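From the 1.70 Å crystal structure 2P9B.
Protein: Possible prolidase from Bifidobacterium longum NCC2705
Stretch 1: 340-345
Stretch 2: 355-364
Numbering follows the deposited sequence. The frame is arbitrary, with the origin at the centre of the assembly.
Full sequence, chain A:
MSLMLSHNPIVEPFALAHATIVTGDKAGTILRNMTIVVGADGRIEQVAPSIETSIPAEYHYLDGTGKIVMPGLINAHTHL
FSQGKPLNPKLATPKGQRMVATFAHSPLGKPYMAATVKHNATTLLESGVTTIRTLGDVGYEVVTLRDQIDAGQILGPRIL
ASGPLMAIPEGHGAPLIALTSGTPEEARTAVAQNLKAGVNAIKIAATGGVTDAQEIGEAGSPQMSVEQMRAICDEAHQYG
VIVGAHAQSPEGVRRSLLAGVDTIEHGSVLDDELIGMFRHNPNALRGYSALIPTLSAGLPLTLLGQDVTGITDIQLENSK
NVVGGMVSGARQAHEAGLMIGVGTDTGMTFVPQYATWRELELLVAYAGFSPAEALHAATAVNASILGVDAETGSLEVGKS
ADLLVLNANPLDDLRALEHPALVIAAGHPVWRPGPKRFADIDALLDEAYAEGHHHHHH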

ATOM      1  N   ILE A 340      -0.924  -7.273  -9.112  1.00 12.68           N
ATOM      2  CA  ILE A 340      -1.078  -7.540  -7.684  1.00 11.67           C
ATOM      3  C   ILE A 340      -0.170  -6.625  -6.884  1.00  9.75           C
ATOM      4  O   ILE A 340       1.038  -6.603  -7.102  1.00 12.35           O
ATOM      5  CB  ILE A 340      -0.703  -8.996  -7.352  1.00 11.58           C
ATOM      6  CG1 ILE A 340      -1.538  -9.943  -8.219  1.00 12.31           C
ATOM      7  CG2 ILE A 340      -0.903  -9.256  -5.861  1.00 11.86           C
ATOM      8  CD1 ILE A 340      -1.152 -11.399  -8.100  1.00 14.50           C
ATOM      9  N   GLY A 341      -0.755  -5.896  -5.942  1.00  9.30           N
ATOM     10  CA  GLY A 341       0.034  -4.978  -5.146  1.00 10.89           C
ATOM     11  C   GLY A 341       0.258  -5.404  -3.713  1.00 10.49           C
ATOM     12  O   GLY A 341      -0.140  -6.488  -3.293  1.00 12.50           O
ATOM     13  N   VAL A 342       0.910  -4.525  -2.963  1.00  9.94           N
ATOM     14  CA  VAL A 342       1.219  -4.766  -1.561  1.00  9.33           C
ATOM     15  C   VAL A 342       0.515  -3.727  -0.691  1.00 10.74           C
ATOM     16  O   VAL A 342       0.725  -2.521  -0.838  1.00 11.20           O
ATOM     17  CB  VAL A 342       2.748  -4.689  -1.322  1.00 11.12           C
ATOM     18  CG1 VAL A 342       3.051  -4.597   0.161  1.00 11.57           C
ATOM     19  CG2 VAL A 342       3.422  -5.920  -1.917  1.00 12.26           C
ATOM     20  N   GLY A 343      -0.334  -4.217   0.204  1.00  9.94           N
ATOM     21  CA  GLY A 343      -1.069  -3.363   1.121  1.00 11.01           C
ATOM     22  C   GLY A 343      -1.236  -4.228   2.352  1.00 11.61           C
ATOM     23  O   GLY A 343      -1.194  -5.449   2.232  1.00 11.60           O
ATOM     24  N   THR A 344      -1.422  -3.634   3.528  1.00 11.14           N
ATOM     25  CA  THR A 344      -1.539  -4.461   4.725  1.00  9.66           C
ATOM     26  C   THR A 344      -2.698  -4.173   5.668  1.00 11.90           C
ATOM     27  O   THR A 344      -2.952  -4.959   6.575  1.00 12.30           O
ATOM     28  CB  THR A 344      -0.261  -4.382   5.567  1.00 10.01           C
ATOM     29  OG1 THR A 344      -0.085  -3.040   6.036  1.00  9.41           O
ATOM     30  CG2 THR A 344       0.943  -4.796   4.739  1.00 11.33           C
ATOM     31  N   ASP A 345      -3.383  -3.053   5.461  1.00 11.61           N
ATOM     32  CA  ASP A 345      -4.497  -2.638   6.317  1.00 13.10           C
ATOM     33  C   ASP A 345      -3.951  -2.254   7.699  1.00 13.13           C
ATOM     34  O   ASP A 345      -4.422  -2.748   8.722  1.00 14.92           O
ATOM     35  CB  ASP A 345      -5.530  -3.765   6.461  1.00 15.14           C
ATOM     36  CG  ASP A 345      -6.935  -3.240   6.719  1.00 20.08           C
ATOM     37  OD1 ASP A 345      -7.073  -2.056   7.089  1.00 19.72           O
ATOM     38  OD2 ASP A 345      -7.906  -4.013   6.554  1.00 22.63           O
ATOM     39  N   ALA A 355       5.086  -2.657   9.750  1.00 10.68           N
ATOM     40  CA  ALA A 355       5.293  -4.005   9.236  1.00 10.36           C
ATOM     41  C   ALA A 355       4.976  -4.252   7.765  1.00  9.91           C
ATOM     42  O   ALA A 355       4.646  -5.367   7.384  1.00 12.12           O
ATOM     43  CB  ALA A 355       4.519  -5.004  10.109  1.00  9.82           C
ATOM     44  N   THR A 356       5.098  -3.230   6.926  1.00  9.78           N
ATOM     45  CA  THR A 356       4.812  -3.434   5.511  1.00 10.41           C
ATOM     46  C   THR A 356       5.645  -4.588   4.935  1.00 10.90           C
ATOM     47  O   THR A 356       5.145  -5.385   4.144  1.00 10.54           O
ATOM     48  CB  THR A 356       5.096  -2.148   4.697  1.00 10.64           C
ATOM     49  OG1 THR A 356       4.188  -1.121   5.105  1.00 12.55           O
ATOM     50  CG2 THR A 356       4.924  -2.403   3.198  1.00 10.10           C
ATOM     51  N   TRP A 357       6.905  -4.682   5.360  1.00 12.00           N
ATOM     52  CA  TRP A 357       7.810  -5.718   4.862  1.00 12.91           C
ATOM     53  C   TRP A 357       7.247  -7.136   4.983  1.00 12.39           C
ATOM     54  O   TRP A 357       7.514  -7.994   4.139  1.00 12.74           O
ATOM     55  CB  TRP A 357       9.156  -5.658   5.599  1.00 14.04           C
ATOM     56  CG  TRP A 357       9.074  -6.171   7.008  1.00 13.99           C
ATOM     57  CD1 TRP A 357       8.675  -5.481   8.114  1.00 15.15           C
ATOM     58  CD2 TRP A 357       9.293  -7.523   7.436  1.00 15.37           C
ATOM     59  NE1 TRP A 357       8.620  -6.321   9.204  1.00 16.53           N
ATOM     60  CE2 TRP A 357       8.994  -7.578   8.813  1.00 15.98           C
ATOM     61  CE3 TRP A 357       9.704  -8.693   6.782  1.00 15.52           C
ATOM     62  CZ2 TRP A 357       9.097  -8.763   9.553  1.00 17.42           C
ATOM     63  CZ3 TRP A 357       9.803  -9.869   7.518  1.00 18.21           C
ATOM     64  CH2 TRP A 357       9.499  -9.891   8.891  1.00 18.10           C
ATOM     65  N   ARG A 358       6.478  -7.381   6.037  1.00 10.90           N
ATOM     66  CA  ARG A 358       5.904  -8.701   6.272  1.00 10.74           C
ATOM     67  C   ARG A 358       5.021  -9.158   5.117  1.00 10.43           C
ATOM     68  O   ARG A 358       4.958 -10.351   4.814  1.00 12.60           O
ATOM     69  CB  ARG A 358       5.088  -8.701   7.570  1.00 11.60           C
ATOM     70  CG  ARG A 358       4.427 -10.040   7.888  1.00 13.64           C
ATOM     71  CD  ARG A 358       5.438 -11.054   8.403  1.00 15.94           C
ATOM     72  NE  ARG A 358       5.838 -10.754   9.775  1.00 17.52           N
ATOM     73  CZ  ARG A 358       6.659 -11.508  10.498  1.00 19.13           C
ATOM     74  NH1 ARG A 358       7.179 -12.613   9.980  1.00 18.58           N
ATOM     75  NH2 ARG A 358       6.945 -11.166  11.746  1.00 19.38           N
ATOM     76  N   GLU A 359       4.346  -8.217   4.463  1.00 10.55           N
ATOM     77  CA  GLU A 359       3.456  -8.569   3.352  1.00 10.55           C
ATOM     78  C   GLU A 359       4.214  -9.228   2.209  1.00 10.78           C
ATOM     79  O   GLU A 359       3.684 -10.116   1.534  1.00 10.91           O
ATOM     80  CB  GLU A 359       2.715  -7.322   2.835  1.00  9.25           C
ATOM     81  CG  GLU A 359       1.618  -7.607   1.786  1.00  9.97           C
ATOM     82  CD  GLU A 359       0.437  -8.430   2.316  1.00 11.50           C
ATOM     83  OE1 GLU A 359       0.295  -8.589   3.546  1.00 14.73           O
ATOM     84  OE2 GLU A 359      -0.362  -8.913   1.486  1.00 13.16           O
ATOM     85  N   LEU A 360       5.451  -8.799   1.984  1.00 11.03           N
ATOM     86  CA  LEU A 360       6.240  -9.393   0.907  1.00 10.87           C
ATOM     87  C   LEU A 360       6.589 -10.834   1.254  1.00 12.86           C
ATOM     88  O   LEU A 360       6.561 -11.712   0.393  1.00 12.03           O
ATOM     89  CB  LEU A 360       7.520  -8.590   0.654  1.00 10.67           C
ATOM     90  CG  LEU A 360       7.350  -7.246  -0.060  1.00 10.58           C
ATOM     91  CD1 LEU A 360       6.748  -6.217   0.885  1.00 11.55           C
ATOM     92  CD2 LEU A 360       8.696  -6.773  -0.568  1.00 11.50           C
ATOM     93  N   GLU A 361       6.911 -11.081   2.520  1.00 13.52           N
ATOM     94  CA  GLU A 361       7.243 -12.439   2.936  1.00 15.32           C
ATOM     95  C   GLU A 361       6.028 -13.341   2.804  1.00 15.68           C
ATOM     96  O   GLU A 361       6.154 -14.517   2.453  1.00 16.11           O
ATOM     97  CB  GLU A 361       7.758 -12.462   4.379  1.00 19.42           C
ATOM     98  CG  GLU A 361       9.226 -12.074   4.486  1.00 25.28           C
ATOM     99  CD  GLU A 361       9.949 -12.776   5.627  1.00 28.31           C
ATOM    100  OE1 GLU A 361      11.198 -12.744   5.634  1.00 29.29           O
ATOM    101  OE2 GLU A 361       9.279 -13.350   6.514  1.00 28.77           O
ATOM    102  N   LEU A 362       4.851 -12.782   3.074  1.00 14.66           N
ATOM    103  CA  LEU A 362       3.611 -13.539   2.981  1.00 14.06           C
ATOM    104  C   LEU A 362       3.235 -13.851   1.532  1.00 14.21           C
ATOM    105  O   LEU A 362       2.694 -14.916   1.256  1.00 14.80           O
ATOM    106  CB  LEU A 362       2.468 -12.788   3.674  1.00 13.67           C
ATOM    107  CG  LEU A 362       2.623 -12.599   5.189  1.00 15.18           C
ATOM    108  CD1 LEU A 362       1.456 -11.788   5.729  1.00 16.51           C
ATOM    109  CD2 LEU A 362       2.691 -13.955   5.884  1.00 16.47           C
ATOM    110  N   LEU A 363       3.510 -12.932   0.607  1.00 13.93           N
ATOM    111  CA  LEU A 363       3.198 -13.184  -0.798  1.00 13.69           C
ATOM    112  C   LEU A 363       4.084 -14.318  -1.314  1.00 14.16           C
ATOM    113  O   LEU A 363       3.682 -15.105  -2.171  1.00 14.80           O
ATOM    114  CB  LEU A 363       3.408 -11.922  -1.638  1.00 13.81           C
ATOM    115  CG  LEU A 363       2.362 -10.818  -1.429  1.00 13.53           C
ATOM    116  CD1 LEU A 363       2.782  -9.568  -2.185  1.00 15.97           C
ATOM    117  CD2 LEU A 363       0.994 -11.289  -1.907  1.00 14.17           C
ATOM    118  N   VAL A 364       5.296 -14.404  -0.786  1.00 13.70           N
ATOM    119  CA  VAL A 364       6.197 -15.470  -1.197  1.00 14.97           C
ATOM    120  C   VAL A 364       5.747 -16.798  -0.589  1.00 14.98           C
ATOM    121  O   VAL A 364       5.693 -17.816  -1.274  1.00 15.74           O
ATOM    122  CB  VAL A 364       7.652 -15.188  -0.747  1.00 15.23           C
ATOM    123  CG1 VAL A 364       8.536 -16.394  -1.053  1.00 16.78           C
ATOM    124  CG2 VAL A 364       8.188 -13.958  -1.461  1.00 14.30           C
TER
HETATM  125  O   HOH W   1      -1.049  -7.063  -0.414  1.00 12.81           O

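Ile340 through Gly343 run as an extended segment, without regular secondary structure, along one side of the helix that includes Arg358 to Val364 and continues beyond it; the chain departs from the extended conformation at Thr344. Two CA pairs fix the register: Val342 CA to Glu359 CA at 6.6 Å and Thr344 CA to Thr356 CA at 6.5 Å, so the segment advances as the helix numbering falls. Within the helix, bonds such as Leu363 N to Glu359 O (3.0 Å) hold the backbone, and no direct hydrogen bond crosses between the stretches. The 318 Å² buried, both sides summed, therefore reflects mainly van der Waals packing, supplemented by one water.

Ile340 points its CA-to-CB bond toward the helix, but Ile340 CG2 comes no nearer than 4.8 Å, to Leu363 CD2. Gly341 contributes backbone: its O lies 4.4 Å from Leu363 CD1, a loose contact, and 3.1 Å from the O of water 1, which can donate to it.

Val342 is the centre of the packing, with 78 Å² covered. Its chi1 of 166° (t) places both methyls against the helix. CG1 lies 3.7 Å from Glu359 CG, 4.1 Å from Leu360 CD1 and 4.2 Å from Thr356 CG2, while CG2 meets Leu363 CD1 at 3.7 Å. Thr356, Glu359, Leu360 and Leu363 follow an i, i+3, i+4, i+7 pattern, which brings them to the same side.

Gly343 joins the same water, and its O lies 3.4 Å from Glu359 CD, the closest contact across the stretches. The O of water 1 accepts from Gly343 N at 3.0 Å and lies 2.7 Å from Glu359 OE2, to which it can donate; once atoms elsewhere in the structure are counted, more acceptors are in reach than protons, so its donations cannot all be made at once. The water thus links the segment's backbone to a buried carboxylate. Glu359 reaches it with chi1 at -173° (t) and chi2 at 65° (p), its aliphatic CG remaining against Val342.

Thr344 directs CB toward the helix and, with chi1 at 64° (p), sets CG2 3.6 Å from Glu359 CB and 4.2 Å from Thr356 CA.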